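Local coordinates for protein histidine kinase (Caulobacter vibrioides, PDB 6TNE) that is the receiver domain of the hybrid histidine kinase CckA, a CheY-like module that probably takes part in phosphoryl transfer through an aspartate, at residues A[47-52]-A[112-117]. Numbering follows the deposited sequence.
Sequences IDLLIS and ERVKQQ
The two methyl groups of L49 divide the work at this interface: CD2 meets V114, while CD1 rests against the amide of Q117. L49 CD2 lies 3.8 Å from V114 CG2 and 4.0 Å from V114 CG1, so the leucine methyl addresses both branches of the valine, and the two side chains meet at a slant. CB of L49 points at the helix, and with CG anti to the backbone N (chi1 175°) the branch point lies on the helix side, from which both methyls reach it. Toward Q117 the approach is nearly perpendicular. L49 CD1 stands 4.1 Å from Q117 CD and at almost the same distance from the two amide end atoms, as expected for a methyl placed over the flat face rather than at its rim; this holds whichever way round the amide is set.

I51, two residues along the strand, adds a lesser contact. Its CB does not aim at the helix, but the extended CG1 arm (chi2 175°) carries CD1 to 4.1 Å from V114 CG2, crossing the valine at about a right angle. V114 CG2 therefore touches both strand residues.

In the CheY-like (beta-alpha)5 fold this joins the central strand of the parallel sheet, 49-53, to the C-terminal helix 107-118. The axes of 49-52 and 112-117 come within 10.3 Å and run roughly antiparallel, at 147°; the contact between the segments is modest, burying 147 Å² summed over both sides. L50, between the two contributors, instead packs on L72 of helix 61-72, on the other face of the sheet. The apolar layer extends beyond the pair: Y25 touches V114, P76 borders both L49 and Q117, and M78 of the adjacent strand 77-81 reaches I51 and Q117.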
loop_
_atom_site.group_PDB
_atom_site.type_symbol
_atom_site.label_atom_id
_atom_site.label_comp_id
_atom_site.label_asym_id
_atom_site.label_seq_id
_atom_site.Cartn_x
_atom_site.Cartn_y
_atom_site.Cartn_z
ATOM N N ILE A 47 8.093 7.525 -2.332
ATOM C CA ILE A 47 6.780 6.925 -2.123
ATOM C C ILE A 47 6.037 7.714 -1.057
ATOM O O ILE A 47 6.594 8.029 -0.000
ATOM C CB ILE A 47 6.917 5.452 -1.728
ATOM C CG1 ILE A 47 7.460 4.716 -2.953
ATOM C CG2 ILE A 47 5.567 4.880 -1.287
ATOM C CD1 ILE A 47 8.075 3.426 -2.662
ATOM N N ASP A 48 4.808 8.079 -1.366
ATOM C CA ASP A 48 4.000 8.874 -0.465
ATOM C C ASP A 48 3.116 8.051 0.451
ATOM O O ASP A 48 2.638 8.580 1.444
ATOM C CB ASP A 48 3.173 9.853 -1.295
ATOM C CG ASP A 48 4.053 10.802 -2.080
ATOM O OD1 ASP A 48 4.879 11.486 -1.430
ATOM O OD2 ASP A 48 3.961 10.852 -3.320
ATOM N N LEU A 49 2.843 6.792 0.122
ATOM C CA LEU A 49 1.930 5.963 0.890
ATOM C C LEU A 49 2.204 4.519 0.530
ATOM O O LEU A 49 2.312 4.197 -0.661
ATOM C CB LEU A 49 0.472 6.309 0.524
ATOM C CG LEU A 49 -0.640 5.454 1.155
ATOM C CD1 LEU A 49 -0.721 5.577 2.664
ATOM C CD2 LEU A 49 -1.980 5.796 0.543
ATOM N N LEU A 50 2.245 3.645 1.525
ATOM C CA LEU A 50 2.232 2.206 1.316
ATOM C C LEU A 50 0.843 1.696 1.687
ATOM O O LEU A 50 0.366 2.000 2.784
ATOM C CB LEU A 50 3.245 1.529 2.251
ATOM C CG LEU A 50 3.210 -0.000 2.290
ATOM C CD1 LEU A 50 3.506 -0.606 0.954
ATOM C CD2 LEU A 50 4.131 -0.531 3.358
ATOM N N ILE A 51 0.214 0.935 0.799
ATOM C CA ILE A 51 -1.013 0.208 1.106
ATOM C C ILE A 51 -0.658 -1.258 0.967
ATOM O O ILE A 51 -0.134 -1.655 -0.080
ATOM C CB ILE A 51 -2.156 0.548 0.147
ATOM C CG1 ILE A 51 -2.480 2.044 0.200
ATOM C CG2 ILE A 51 -3.392 -0.284 0.541
ATOM C CD1 ILE A 51 -3.537 2.466 -0.828
ATOM N N SER A 52 -0.868 -2.068 2.007
ATOM C CA SER A 52 -0.489 -3.467 1.919
ATOM C C SER A 52 -1.526 -4.355 2.550
ATOM O O SER A 52 -2.037 -4.065 3.643
ATOM C CB SER A 52 0.837 -3.710 2.643
ATOM O OG SER A 52 1.285 -5.051 2.487
ATOM N N GLU A 112 -11.066 8.309 0.298
ATOM C CA GLU A 112 -11.103 9.239 1.420
ATOM C C GLU A 112 -9.893 9.047 2.338
ATOM O O GLU A 112 -9.276 10.025 2.766
ATOM C CB GLU A 112 -12.385 8.971 2.182
ATOM C CG GLU A 112 -12.636 9.742 3.419
ATOM C CD GLU A 112 -14.080 9.543 3.882
ATOM O OE1 GLU A 112 -14.567 10.354 4.691
ATOM O OE2 GLU A 112 -14.727 8.572 3.430
ATOM N N ARG A 113 -9.578 7.796 2.694
ATOM C CA ARG A 113 -8.443 7.532 3.585
ATOM C C ARG A 113 -7.110 7.863 2.930
ATOM O O ARG A 113 -6.211 8.391 3.587
ATOM C CB ARG A 113 -8.433 6.073 4.033
ATOM C CG ARG A 113 -9.693 5.623 4.706
ATOM C CD ARG A 113 -9.932 6.241 6.071
ATOM N NE ARG A 113 -10.859 5.348 6.756
ATOM C CZ ARG A 113 -10.469 4.220 7.342
ATOM N NH1 ARG A 113 -9.170 3.877 7.349
ATOM N NH2 ARG A 113 -11.368 3.423 7.908
ATOM N N VAL A 114 -6.969 7.589 1.637
ATOM C CA VAL A 114 -5.727 7.953 0.961
ATOM C C VAL A 114 -5.549 9.463 1.021
ATOM O O VAL A 114 -4.474 9.986 1.347
ATOM C CB VAL A 114 -5.752 7.460 -0.495
ATOM C CG1 VAL A 114 -4.645 8.089 -1.303
ATOM C CG2 VAL A 114 -5.640 5.944 -0.544
ATOM N N LYS A 115 -6.620 10.187 0.694
ATOM C CA LYS A 115 -6.556 11.644 0.729
ATOM C C LYS A 115 -6.205 12.162 2.125
ATOM O O LYS A 115 -5.365 13.064 2.280
ATOM C CB LYS A 115 -7.917 12.189 0.302
ATOM C CG LYS A 115 -7.928 13.687 0.041
ATOM C CD LYS A 115 -9.170 14.099 -0.756
ATOM C CE LYS A 115 -10.259 14.613 0.143
ATOM N NZ LYS A 115 -9.969 16.012 0.588
ATOM N N GLN A 116 -6.841 11.612 3.156
ATOM C CA GLN A 116 -6.559 12.041 4.522
ATOM C C GLN A 116 -5.093 11.820 4.884
ATOM O O GLN A 116 -4.432 12.718 5.416
ATOM C CB GLN A 116 -7.480 11.269 5.463
ATOM C CG GLN A 116 -7.711 11.909 6.784
ATOM C CD GLN A 116 -6.654 11.525 7.759
ATOM O OE1 GLN A 116 -6.336 10.343 7.905
ATOM N NE2 GLN A 116 -6.071 12.522 8.430
ATOM N N GLN A 117 -4.569 10.618 4.611
ATOM C CA GLN A 117 -3.187 10.294 4.951
ATOM C C GLN A 117 -2.204 11.148 4.182
ATOM O O GLN A 117 -1.144 11.491 4.717
ATOM C CB GLN A 117 -2.882 8.805 4.737
ATOM C CG GLN A 117 -3.602 7.930 5.725
ATOM C CD GLN A 117 -3.713 6.534 5.229
ATOM O OE1 GLN A 117 -4.284 6.282 4.161
ATOM N NE2 GLN A 117 -3.200 5.596 6.003
#